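Local atomic coordinates of putative p22 protein (Leishmania major, PDB entry 1YQF), a protein that is of unknown function but is related in sequence to human p32 and belongs to the MAM33 family of mitochondrial glycoproteins. Residues F65-S70 against E177-Y182; V77-T82 against K132-E137; F95-I98 against Q104-Q107. One frame throughout, in Å; residues are numbered along the deposited sequence.

Overall arrangement
From the N terminus, helix 23-39 leads to a six-stranded antiparallel sheet whose order across the sheet is the order along the chain. Contact 1 closes the longest loop: strand 64-71 meets helix 173-202, more than a hundred residues later. Within that loop, contact 2 joins strand 74-81 to the end of helix 128-132 and the link that follows it. Contact 3 lies inside both, as the hairpin of strands 92-99 and 105-113. The three loops nest and none cross. Contacts 1 and 2 share backbone bonds between strands 64-71 and 74-81. Contacts 2 and 3 meet where Val77 and Arg79 pair with Tyr97 and Phe95.

Contact 1: F65-S70 against E177-Y182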
ATOM      1  N   PHE A  65       3.208 -19.411   0.850  1.00 34.22           N
ATOM      2  CA  PHE A  65       3.499 -20.740   0.329  1.00 34.81           C
ATOM      3  C   PHE A  65       3.652 -20.703  -1.184  1.00 34.73           C
ATOM      4  O   PHE A  65       2.957 -19.964  -1.873  1.00 34.58           O
ATOM      5  CB  PHE A  65       2.387 -21.719   0.705  1.00 35.15           C
ATOM      6  CG  PHE A  65       2.232 -21.926   2.184  1.00 37.21           C
ATOM      7  CD1 PHE A  65       1.466 -21.052   2.944  1.00 39.70           C
ATOM      8  CD2 PHE A  65       2.844 -23.001   2.818  1.00 39.31           C
ATOM      9  CE1 PHE A  65       1.315 -21.241   4.319  1.00 40.80           C
ATOM     10  CE2 PHE A  65       2.697 -23.202   4.193  1.00 40.53           C
ATOM     11  CZ  PHE A  65       1.932 -22.319   4.943  1.00 40.93           C
ATOM     12  N   ASP A  66       4.573 -21.516  -1.683  1.00 35.11           N
ATOM     13  CA  ASP A  66       4.825 -21.649  -3.107  1.00 35.53           C
ATOM     14  C   ASP A  66       4.545 -23.082  -3.525  1.00 35.93           C
ATOM     15  O   ASP A  66       5.060 -24.021  -2.922  1.00 35.92           O
ATOM     16  CB  ASP A  66       6.287 -21.326  -3.415  1.00 35.54           C
ATOM     17  CG  ASP A  66       6.558 -19.844  -3.477  1.00 35.71           C
ATOM     18  OD1 ASP A  66       5.688 -19.047  -3.063  1.00 37.46           O
ATOM     19  OD2 ASP A  66       7.628 -19.386  -3.927  1.00 36.38           O
ATOM     20  N   LEU A  67       3.727 -23.242  -4.557  1.00 36.49           N
ATOM     21  CA  LEU A  67       3.553 -24.528  -5.216  1.00 36.82           C
ATOM     22  C   LEU A  67       4.465 -24.511  -6.429  1.00 37.12           C
ATOM     23  O   LEU A  67       4.284 -23.688  -7.319  1.00 36.73           O
ATOM     24  CB  LEU A  67       2.106 -24.707  -5.655  1.00 36.89           C
ATOM     25  CG  LEU A  67       1.110 -24.951  -4.524  1.00 37.53           C
ATOM     26  CD1 LEU A  67      -0.313 -24.727  -5.007  1.00 38.08           C
ATOM     27  CD2 LEU A  67       1.277 -26.359  -3.992  1.00 37.30           C
ATOM     28  N   THR A  68       5.447 -25.407  -6.460  1.00 38.04           N
ATOM     29  CA  THR A  68       6.416 -25.462  -7.554  1.00 38.96           C
ATOM     30  C   THR A  68       6.290 -26.746  -8.365  1.00 40.40           C
ATOM     31  O   THR A  68       5.973 -27.803  -7.829  1.00 40.61           O
ATOM     32  CB  THR A  68       7.851 -25.350  -7.011  1.00 38.62           C
ATOM     33  OG1 THR A  68       8.126 -26.439  -6.115  1.00 38.86           O
ATOM     34  CG2 THR A  68       8.022 -24.100  -6.156  1.00 37.80           C
ATOM     35  N   LYS A  69       6.566 -26.640  -9.662  1.00 42.19           N
ATOM     36  CA  LYS A  69       6.519 -27.781 -10.577  1.00 43.63           C
ATOM     37  C   LYS A  69       7.109 -27.390 -11.932  1.00 44.50           C
ATOM     38  O   LYS A  69       7.001 -26.239 -12.346  1.00 45.13           O
ATOM     39  CB  LYS A  69       5.075 -28.274 -10.743  1.00 43.92           C
ATOM     40  CG  LYS A  69       4.641 -28.603 -12.172  1.00 44.95           C
ATOM     41  CD  LYS A  69       3.145 -28.859 -12.255  1.00 46.47           C
ATOM     42  CE  LYS A  69       2.661 -28.926 -13.697  1.00 46.94           C
ATOM     43  NZ  LYS A  69       1.175 -28.995 -13.798  1.00 46.83           N
ATOM     44  N   SER A  70       7.714 -28.353 -12.621  1.00 45.22           N
ATOM     45  CA  SER A  70       8.230 -28.126 -13.969  1.00 45.74           C
ATOM     46  C   SER A  70       7.238 -28.625 -15.016  1.00 45.90           C
ATOM     47  O   SER A  70       6.495 -29.579 -14.778  1.00 45.84           O
ATOM     48  CB  SER A  70       9.578 -28.819 -14.153  1.00 45.86           C
ATOM     49  OG  SER A  70      10.586 -28.156 -13.406  1.00 46.31           O
ATOM     50  N   GLU A 177      -9.122 -25.038  -5.460  1.00 37.87           N
ATOM     51  CA  GLU A 177      -9.757 -25.729  -4.342  1.00 37.93           C
ATOM     52  C   GLU A 177      -8.710 -26.163  -3.323  1.00 36.08           C
ATOM     53  O   GLU A 177      -8.965 -26.127  -2.123  1.00 35.90           O
ATOM     54  CB  GLU A 177     -10.549 -26.945  -4.838  1.00 39.04           C
ATOM     55  CG  GLU A 177     -11.237 -27.754  -3.746  1.00 43.37           C
ATOM     56  CD  GLU A 177     -12.052 -28.907  -4.304  1.00 48.07           C
ATOM     57  OE1 GLU A 177     -13.192 -28.665  -4.760  1.00 51.09           O
ATOM     58  OE2 GLU A 177     -11.555 -30.056  -4.291  1.00 49.76           O
ATOM     59  N   PHE A 178      -7.533 -26.565  -3.801  1.00 34.09           N
ATOM     60  CA  PHE A 178      -6.428 -26.898  -2.908  1.00 32.48           C
ATOM     61  C   PHE A 178      -6.057 -25.689  -2.059  1.00 31.53           C
ATOM     62  O   PHE A 178      -6.024 -25.779  -0.838  1.00 31.56           O
ATOM     63  CB  PHE A 178      -5.195 -27.360  -3.685  1.00 32.22           C
ATOM     64  CG  PHE A 178      -3.958 -27.450  -2.839  1.00 30.73           C
ATOM     65  CD1 PHE A 178      -3.769 -28.525  -1.986  1.00 29.90           C
ATOM     66  CD2 PHE A 178      -2.996 -26.448  -2.876  1.00 30.14           C
ATOM     67  CE1 PHE A 178      -2.632 -28.614  -1.193  1.00 28.62           C
ATOM     68  CE2 PHE A 178      -1.860 -26.525  -2.082  1.00 29.10           C
ATOM     69  CZ  PHE A 178      -1.676 -27.609  -1.240  1.00 28.79           C
ATOM     70  N   VAL A 179      -5.779 -24.564  -2.718  1.00 30.16           N
ATOM     71  CA  VAL A 179      -5.377 -23.338  -2.033  1.00 28.92           C
ATOM     72  C   VAL A 179      -6.399 -22.940  -0.970  1.00 28.62           C
ATOM     73  O   VAL A 179      -6.024 -22.618   0.156  1.00 28.46           O
ATOM     74  CB  VAL A 179      -5.180 -22.162  -3.020  1.00 28.58           C
ATOM     75  CG1 VAL A 179      -4.933 -20.845  -2.270  1.00 27.13           C
ATOM     76  CG2 VAL A 179      -4.024 -22.446  -3.967  1.00 28.88           C
ATOM     77  N   VAL A 180      -7.678 -22.958  -1.336  1.00 27.93           N
ATOM     78  CA  VAL A 180      -8.756 -22.615  -0.411  1.00 28.09           C
ATOM     79  C   VAL A 180      -8.740 -23.554   0.795  1.00 28.39           C
ATOM     80  O   VAL A 180      -8.808 -23.107   1.935  1.00 28.62           O
ATOM     81  CB  VAL A 180     -10.150 -22.689  -1.092  1.00 27.90           C
ATOM     82  CG1 VAL A 180     -11.270 -22.429  -0.087  1.00 27.61           C
ATOM     83  CG2 VAL A 180     -10.253 -21.688  -2.225  1.00 27.86           C
ATOM     84  N   LEU A 181      -8.645 -24.851   0.523  1.00 28.78           N
ATOM     85  CA  LEU A 181      -8.645 -25.880   1.561  1.00 29.06           C
ATOM     86  C   LEU A 181      -7.397 -25.817   2.434  1.00 29.17           C
ATOM     87  O   LEU A 181      -7.466 -26.062   3.636  1.00 29.36           O
ATOM     88  CB  LEU A 181      -8.754 -27.278   0.938  1.00 29.07           C
ATOM     89  CG  LEU A 181     -10.120 -27.726   0.412  1.00 29.40           C
ATOM     90  CD1 LEU A 181      -9.998 -29.108  -0.216  1.00 30.17           C
ATOM     91  CD2 LEU A 181     -11.182 -27.729   1.507  1.00 28.76           C
ATOM     92  N   TYR A 182      -6.262 -25.499   1.821  1.00 29.27           N
ATOM     93  CA  TYR A 182      -4.995 -25.417   2.535  1.00 29.47           C
ATOM     94  C   TYR A 182      -4.975 -24.176   3.415  1.00 29.22           C
ATOM     95  O   TYR A 182      -4.416 -24.196   4.504  1.00 29.03           O
ATOM     96  CB  TYR A 182      -3.817 -25.385   1.559  1.00 29.87           C
ATOM     97  CG  TYR A 182      -2.485 -25.629   2.223  1.00 31.04           C
ATOM     98  CD1 TYR A 182      -1.987 -26.914   2.367  1.00 32.36           C
ATOM     99  CD2 TYR A 182      -1.727 -24.572   2.720  1.00 33.49           C
ATOM    100  CE1 TYR A 182      -0.764 -27.146   2.982  1.00 33.62           C
ATOM    101  CE2 TYR A 182      -0.501 -24.793   3.339  1.00 34.05           C
ATOM    102  CZ  TYR A 182      -0.026 -26.081   3.465  1.00 34.43           C
ATOM    103  OH  TYR A 182       1.185 -26.311   4.073  1.00 36.94           O
TER
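Phe65 and Tyr182 meet as a T-shaped pair, the edge of the tyrosine ring against the face of the phenylalanine. The ring centroids lie 5.0 Å apart and the planes stand at 74°. Tyr182 is led in from the helix. Its CG is anti to the backbone N (chi1 -166°), which carries the ring away from the helix toward the strand. CB lies over one face of the Phe178 ring, toward its rim. CD2 packs against Tyr80 OH, from the neighbouring strand 74-81. CE2 then stands over the centre of the Phe65 ring, with Phe65 CE2 3.7 Å from Tyr182 CE2. At the tip, Tyr182 OH lies 3.5 Å from Phe65 CE2.

This is a helix packed on one face of a sheet: strand 64-71 belongs to the six-stranded antiparallel sheet, and helix 173-202 is the long C-terminal helix. The two short segments run roughly antiparallel, at 148°, with axes 11.7 Å apart. Large side chains bridge that distance. Phe65 and Leu67 both point to the helix, two residues apart, on the same face of the strand.

Leu67 is the second point of touch. Both of its methyls reach the Phe178 ring; Leu67 CD2 comes to 3.7 Å from Phe178 CE2, and Leu67 CD1 sits against Phe178 CE2 and CD2. The two side chains meet at a slant. Leu67 CD1 also makes a looser approach to Val179 CG2. Val56 of strand 55-58 touches both Leu67 and Phe178, while Tyr80 packs on Phe178, Val179 and Tyr182.

Contact 2: V77-T82 against K132-E137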
ATOM      1  N   VAL A  77       5.507 -21.493 -10.675  1.00 29.37           N
ATOM      2  CA  VAL A  77       5.332 -21.207  -9.255  1.00 28.77           C
ATOM      3  C   VAL A  77       3.956 -20.589  -9.040  1.00 29.00           C
ATOM      4  O   VAL A  77       3.616 -19.602  -9.677  1.00 29.59           O
ATOM      5  CB  VAL A  77       6.412 -20.242  -8.725  1.00 28.42           C
ATOM      6  CG1 VAL A  77       6.174 -19.916  -7.255  1.00 27.41           C
ATOM      7  CG2 VAL A  77       7.810 -20.834  -8.906  1.00 27.72           C
ATOM      8  N   VAL A  78       3.167 -21.177  -8.148  1.00 28.96           N
ATOM      9  CA  VAL A  78       1.886 -20.608  -7.744  1.00 28.96           C
ATOM     10  C   VAL A  78       2.022 -20.184  -6.289  1.00 29.23           C
ATOM     11  O   VAL A  78       2.155 -21.020  -5.401  1.00 29.19           O
ATOM     12  CB  VAL A  78       0.735 -21.615  -7.892  1.00 28.65           C
ATOM     13  CG1 VAL A  78      -0.585 -20.988  -7.448  1.00 27.74           C
ATOM     14  CG2 VAL A  78       0.639 -22.104  -9.333  1.00 28.73           C
ATOM     15  N   ARG A  79       1.991 -18.879  -6.058  1.00 29.57           N
ATOM     16  CA  ARG A  79       2.244 -18.313  -4.742  1.00 29.83           C
ATOM     17  C   ARG A  79       0.961 -17.789  -4.121  1.00 30.11           C
ATOM     18  O   ARG A  79       0.157 -17.143  -4.782  1.00 29.92           O
ATOM     19  CB  ARG A  79       3.267 -17.184  -4.864  1.00 29.82           C
ATOM     20  CG  ARG A  79       3.530 -16.425  -3.574  1.00 29.99           C
ATOM     21  CD  ARG A  79       4.724 -15.504  -3.666  1.00 30.07           C
ATOM     22  NE  ARG A  79       5.975 -16.234  -3.878  1.00 29.48           N
ATOM     23  CZ  ARG A  79       7.114 -15.679  -4.283  1.00 30.03           C
ATOM     24  NH1 ARG A  79       7.174 -14.382  -4.529  1.00 29.57           N
ATOM     25  NH2 ARG A  79       8.202 -16.422  -4.443  1.00 30.37           N
ATOM     26  N   TYR A  80       0.781 -18.069  -2.839  1.00 30.73           N
ATOM     27  CA  TYR A  80      -0.375 -17.581  -2.096  1.00 31.56           C
ATOM     28  C   TYR A  80      -0.039 -17.404  -0.630  1.00 32.45           C
ATOM     29  O   TYR A  80       0.981 -17.893  -0.148  1.00 32.95           O
ATOM     30  CB  TYR A  80      -1.545 -18.551  -2.227  1.00 31.46           C
ATOM     31  CG  TYR A  80      -1.259 -19.925  -1.671  1.00 31.99           C
ATOM     32  CD1 TYR A  80      -0.482 -20.831  -2.381  1.00 32.60           C
ATOM     33  CD2 TYR A  80      -1.766 -20.320  -0.435  1.00 32.72           C
ATOM     34  CE1 TYR A  80      -0.211 -22.094  -1.877  1.00 33.66           C
ATOM     35  CE2 TYR A  80      -1.504 -21.586   0.076  1.00 32.97           C
ATOM     36  CZ  TYR A  80      -0.726 -22.466  -0.651  1.00 33.39           C
ATOM     37  OH  TYR A  80      -0.453 -23.720  -0.155  1.00 34.46           O
ATOM     38  N   SER A  81      -0.925 -16.709   0.072  1.00 33.35           N
ATOM     39  CA  SER A  81      -0.801 -16.490   1.503  1.00 34.01           C
ATOM     40  C   SER A  81      -2.039 -17.061   2.181  1.00 35.65           C
ATOM     41  O   SER A  81      -3.143 -16.985   1.633  1.00 35.83           O
ATOM     42  CB  SER A  81      -0.672 -14.992   1.802  1.00 33.63           C
ATOM     43  OG  SER A  81      -0.615 -14.746   3.199  1.00 32.52           O
ATOM     44  N   THR A  82      -1.858 -17.630   3.370  1.00 37.57           N
ATOM     45  CA  THR A  82      -2.980 -18.157   4.147  1.00 39.40           C
ATOM     46  C   THR A  82      -3.535 -17.087   5.088  1.00 41.59           C
ATOM     47  O   THR A  82      -4.443 -17.357   5.871  1.00 41.28           O
ATOM     48  CB  THR A  82      -2.556 -19.399   4.945  1.00 38.98           C
ATOM     49  OG1 THR A  82      -1.514 -19.057   5.879  1.00 39.69           O
ATOM     50  CG2 THR A  82      -1.927 -20.442   4.036  1.00 38.16           C
ATOM     51  N   LYS A 132      10.018 -12.493  -8.676  1.00 32.74           N
ATOM     52  CA  LYS A 132       9.720 -13.352  -7.521  1.00 32.84           C
ATOM     53  C   LYS A 132      10.405 -12.962  -6.213  1.00 32.93           C
ATOM     54  O   LYS A 132      10.065 -13.506  -5.166  1.00 32.46           O
ATOM     55  CB  LYS A 132      10.027 -14.816  -7.869  1.00 32.87           C
ATOM     56  CG  LYS A 132       9.060 -15.382  -8.895  1.00 33.33           C
ATOM     57  CD  LYS A 132       9.318 -16.847  -9.193  1.00 34.45           C
ATOM     58  CE  LYS A 132      10.488 -17.042 -10.142  1.00 34.73           C
ATOM     59  NZ  LYS A 132      10.661 -18.483 -10.487  1.00 35.45           N
ATOM     60  N   ASP A 133      11.342 -12.018  -6.253  1.00 33.62           N
ATOM     61  CA  ASP A 133      11.996 -11.551  -5.028  1.00 34.31           C
ATOM     62  C   ASP A 133      10.945 -11.007  -4.064  1.00 34.83           C
ATOM     63  O   ASP A 133       9.987 -10.356  -4.478  1.00 34.87           O
ATOM     64  CB  ASP A 133      13.040 -10.460  -5.315  1.00 34.43           C
ATOM     65  CG  ASP A 133      14.398 -11.020  -5.741  1.00 35.22           C
ATOM     66  OD1 ASP A 133      14.607 -12.251  -5.711  1.00 36.61           O
ATOM     67  OD2 ASP A 133      15.331 -10.282  -6.125  1.00 36.14           O
ATOM     68  N   THR A 134      11.118 -11.305  -2.780  1.00 35.57           N
ATOM     69  CA  THR A 134      10.258 -10.748  -1.736  1.00 36.18           C
ATOM     70  C   THR A 134      10.917  -9.493  -1.193  1.00 35.62           C
ATOM     71  O   THR A 134      12.112  -9.271  -1.404  1.00 35.78           O
ATOM     72  CB  THR A 134      10.028 -11.759  -0.589  1.00 36.78           C
ATOM     73  OG1 THR A 134      11.268 -12.380  -0.207  1.00 37.70           O
ATOM     74  CG2 THR A 134       9.147 -12.908  -1.053  1.00 38.00           C
ATOM     75  N   GLY A 135      10.133  -8.668  -0.507  1.00 34.87           N
ATOM     76  CA  GLY A 135      10.654  -7.461   0.107  1.00 34.33           C
ATOM     77  C   GLY A 135      10.051  -6.181  -0.434  1.00 33.92           C
ATOM     78  O   GLY A 135       9.403  -6.164  -1.485  1.00 34.01           O
ATOM     79  N   ALA A 136      10.285  -5.102   0.306  1.00 33.56           N
ATOM     80  CA  ALA A 136       9.767  -3.781  -0.010  1.00 33.16           C
ATOM     81  C   ALA A 136      10.425  -3.193  -1.246  1.00 33.49           C
ATOM     82  O   ALA A 136       9.749  -2.604  -2.086  1.00 33.12           O
ATOM     83  CB  ALA A 136       9.970  -2.855   1.167  1.00 32.99           C
ATOM     84  N   GLU A 137      11.744  -3.336  -1.346  1.00 33.95           N
ATOM     85  CA  GLU A 137      12.472  -2.794  -2.491  1.00 34.47           C
ATOM     86  C   GLU A 137      12.136  -3.549  -3.763  1.00 33.86           C
ATOM     87  O   GLU A 137      11.986  -2.942  -4.813  1.00 33.28           O
ATOM     88  CB  GLU A 137      13.988  -2.821  -2.263  1.00 35.19           C
ATOM     89  CG  GLU A 137      14.552  -1.587  -1.575  1.00 38.12           C
ATOM     90  CD  GLU A 137      14.095  -0.273  -2.189  1.00 40.92           C
ATOM     91  OE1 GLU A 137      13.981  -0.174  -3.435  1.00 42.84           O
ATOM     92  OE2 GLU A 137      13.855   0.672  -1.409  1.00 42.32           O
TER
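Arg79 donates a hydrogen bond from NH1 to the backbone carbonyl of Lys132, with NH1 3.1 Å from Lys132 O. The bond is nearly straight, 165° at the hydrogen. The oxygen lies close to the guanidinium plane, at its edge. On the acceptor side the donor approaches from one flank of the carbonyl, tilted 28° from the carbonyl plane. Arg79 NH2 is farther from the same oxygen, 3.5 Å from Lys132 O. The arginine chain leaves the strand extended, with CG anti to the backbone N, and then bends at chi3 (-64°).

Two looser touches flank this bond. Val77 CG2 and Lys132 NZ meet tip to tip at 4.0 Å. Thr134 CG2 lies obliquely to the guanidinium, 4.3 Å from Arg79 NH1. The lysine chain is also bent at chi3, and its CG packs on the Tyr97 ring. The two like charges stay apart, with Arg79 NH2 6.8 Å from Lys132 NZ.

The contact ties strand 74-81 of the antiparallel sheet to the end of helix 128-132 and the link that follows it. Asp133 is the first residue to leave helical backbone angles. Gly135 is the N-cap residue of helix 136-144.

Farther out, Asp66 on the adjacent strand positions the arginine through a salt bridge from Arg79 NE to Asp66 OD1; its negative charge probably also eases the nearness of arginine and lysine. Lys132 NZ makes a weak hydrogen bond to Thr99 OG1. At the subunit interface, Ala136 N bonds to Glu137 OE2 of the second subunit, and Ala136 packs on Ala136 of both the second and third subunits.

Contact 3: F95-I98 against Q104-Q107; sequences FVYI and QTMQ
Gln107 OE1 is gripped by two groups: a water that also bonds to Tyr97 OH, and the hydroxyl of Tyr125. The water donates to the glutamine, its O 2.8 Å from Gln107 OE1. It accepts from the tyrosine, the water O 2.7 Å from Tyr97 OH and in the plane of the ring. Gln107 CG is anti to its backbone N (chi1 -177°) and the chain extends beyond it, which lays the amide alongside the Tyr97 ring. Gln107 CG is 3.7 Å from Tyr97 CE2, and the amide is turned 55° from the ring. Its other end, NE2, bonds to Asp109 OD1 and lies beside Phe95 CD2.

Beneath these side chains is an antiparallel beta hairpin of strands 92-99 and 105-113. Tyr97 and Gln107 form a non-hydrogen-bonded pair. Ile98 and Met106 form the adjoining hydrogen-bonded pair: Ile98 N donates to Met106 O, and Met106 N to Ile98 O, both at 2.9 Å. CA-H...O contacts add to the pairing, as from Tyr97 CA to Met106 O.

On the opposite face, Ile98 CD1 lies 4.2 Å from Met106 SD. Helix 156-168 packs on this face through Tyr165, which touches both residues. Met106 also packs on Phe201 of the third subunit.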
ATOM      1  N   PHE A  95      -0.673 -15.804  -7.241  1.00 29.07           N
ATOM      2  CA  PHE A  95       0.236 -15.226  -8.213  1.00 28.51           C
ATOM      3  C   PHE A  95       0.954 -16.371  -8.902  1.00 27.77           C
ATOM      4  O   PHE A  95       1.690 -17.116  -8.266  1.00 27.44           O
ATOM      5  CB  PHE A  95       1.194 -14.269  -7.510  1.00 28.44           C
ATOM      6  CG  PHE A  95       0.482 -13.173  -6.788  1.00 29.68           C
ATOM      7  CD1 PHE A  95       0.047 -13.356  -5.480  1.00 30.58           C
ATOM      8  CD2 PHE A  95       0.178 -11.983  -7.433  1.00 29.47           C
ATOM      9  CE1 PHE A  95      -0.652 -12.358  -4.816  1.00 29.40           C
ATOM     10  CE2 PHE A  95      -0.515 -10.983  -6.773  1.00 29.38           C
ATOM     11  CZ  PHE A  95      -0.930 -11.170  -5.464  1.00 29.26           C
ATOM     12  N   VAL A  96       0.694 -16.522 -10.196  1.00 26.92           N
ATOM     13  CA  VAL A  96       1.257 -17.606 -10.990  1.00 26.82           C
ATOM     14  C   VAL A  96       2.458 -17.086 -11.772  1.00 26.86           C
ATOM     15  O   VAL A  96       2.333 -16.145 -12.539  1.00 27.52           O
ATOM     16  CB  VAL A  96       0.217 -18.172 -11.980  1.00 26.45           C
ATOM     17  CG1 VAL A  96       0.788 -19.349 -12.755  1.00 26.68           C
ATOM     18  CG2 VAL A  96      -1.048 -18.590 -11.250  1.00 26.06           C
ATOM     19  N   TYR A  97       3.614 -17.709 -11.580  1.00 26.76           N
ATOM     20  CA  TYR A  97       4.825 -17.329 -12.295  1.00 26.62           C
ATOM     21  C   TYR A  97       5.234 -18.434 -13.263  1.00 27.42           C
ATOM     22  O   TYR A  97       5.282 -19.605 -12.901  1.00 27.58           O
ATOM     23  CB  TYR A  97       5.961 -17.033 -11.313  1.00 26.17           C
ATOM     24  CG  TYR A  97       5.614 -15.978 -10.286  1.00 24.07           C
ATOM     25  CD1 TYR A  97       4.962 -16.323  -9.104  1.00 23.62           C
ATOM     26  CD2 TYR A  97       5.933 -14.640 -10.493  1.00 22.40           C
ATOM     27  CE1 TYR A  97       4.633 -15.358  -8.153  1.00 23.07           C
ATOM     28  CE2 TYR A  97       5.607 -13.668  -9.546  1.00 22.28           C
ATOM     29  CZ  TYR A  97       4.958 -14.038  -8.378  1.00 22.60           C
ATOM     30  OH  TYR A  97       4.638 -13.097  -7.429  1.00 21.61           O
ATOM     31  N   ILE A  98       5.519 -18.050 -14.500  1.00 28.32           N
ATOM     32  CA  ILE A  98       5.979 -18.978 -15.526  1.00 28.75           C
ATOM     33  C   ILE A  98       7.316 -18.446 -16.019  1.00 29.34           C
ATOM     34  O   ILE A  98       7.366 -17.423 -16.691  1.00 29.71           O
ATOM     35  CB  ILE A  98       4.954 -19.068 -16.686  1.00 28.74           C
ATOM     36  CG1 ILE A  98       3.581 -19.482 -16.147  1.00 29.33           C
ATOM     37  CG2 ILE A  98       5.429 -20.058 -17.748  1.00 28.52           C
ATOM     38  CD1 ILE A  98       2.505 -19.626 -17.207  1.00 30.19           C
ATOM     39  N   GLN A 104      13.099 -14.940 -18.602  1.00 29.88           N
ATOM     40  CA  GLN A 104      11.883 -14.162 -18.850  1.00 29.93           C
ATOM     41  C   GLN A 104      10.688 -14.819 -18.154  1.00 28.61           C
ATOM     42  O   GLN A 104      10.501 -16.028 -18.269  1.00 28.51           O
ATOM     43  CB  GLN A 104      11.615 -14.035 -20.358  1.00 30.79           C
ATOM     44  CG  GLN A 104      11.097 -12.659 -20.788  1.00 33.79           C
ATOM     45  CD  GLN A 104      10.866 -12.538 -22.294  1.00 37.21           C
ATOM     46  OE1 GLN A 104      10.440 -11.484 -22.772  1.00 39.02           O
ATOM     47  NE2 GLN A 104      11.143 -13.606 -23.036  1.00 39.63           N
ATOM     48  N   THR A 105       9.887 -14.021 -17.446  1.00 26.97           N
ATOM     49  CA  THR A 105       8.849 -14.552 -16.554  1.00 26.28           C
ATOM     50  C   THR A 105       7.491 -13.870 -16.711  1.00 26.30           C
ATOM     51  O   THR A 105       7.382 -12.654 -16.620  1.00 26.35           O
ATOM     52  CB  THR A 105       9.295 -14.405 -15.077  1.00 25.71           C
ATOM     53  OG1 THR A 105      10.422 -15.254 -14.819  1.00 25.20           O
ATOM     54  CG2 THR A 105       8.212 -14.915 -14.132  1.00 25.06           C
ATOM     55  N   MET A 106       6.452 -14.674 -16.903  1.00 26.31           N
ATOM     56  CA  MET A 106       5.080 -14.185 -16.899  1.00 26.32           C
ATOM     57  C   MET A 106       4.527 -14.276 -15.489  1.00 25.68           C
ATOM     58  O   MET A 106       4.732 -15.272 -14.804  1.00 25.65           O
ATOM     59  CB  MET A 106       4.199 -15.032 -17.814  1.00 26.87           C
ATOM     60  CG  MET A 106       2.750 -14.526 -17.903  1.00 28.12           C
ATOM     61  SD  MET A 106       1.613 -15.752 -18.539  1.00 31.21           S
ATOM     62  CE  MET A 106       1.987 -15.696 -20.256  1.00 30.95           C
ATOM     63  N   GLN A 107       3.799 -13.247 -15.079  1.00 24.67           N
ATOM     64  CA  GLN A 107       3.076 -13.253 -13.817  1.00 24.29           C
ATOM     65  C   GLN A 107       1.590 -13.087 -14.110  1.00 24.30           C
ATOM     66  O   GLN A 107       1.187 -12.106 -14.729  1.00 23.56           O
ATOM     67  CB  GLN A 107       3.561 -12.113 -12.915  1.00 24.27           C
ATOM     68  CG  GLN A 107       2.911 -12.093 -11.537  1.00 24.15           C
ATOM     69  CD  GLN A 107       3.203 -10.822 -10.758  1.00 23.68           C
ATOM     70  OE1 GLN A 107       4.353 -10.390 -10.663  1.00 25.50           O
ATOM     71  NE2 GLN A 107       2.164 -10.225 -10.194  1.00 24.08           N
TER
HETATM   72  O   HOH W   1       5.552 -10.626  -8.118  1.00 30.24           O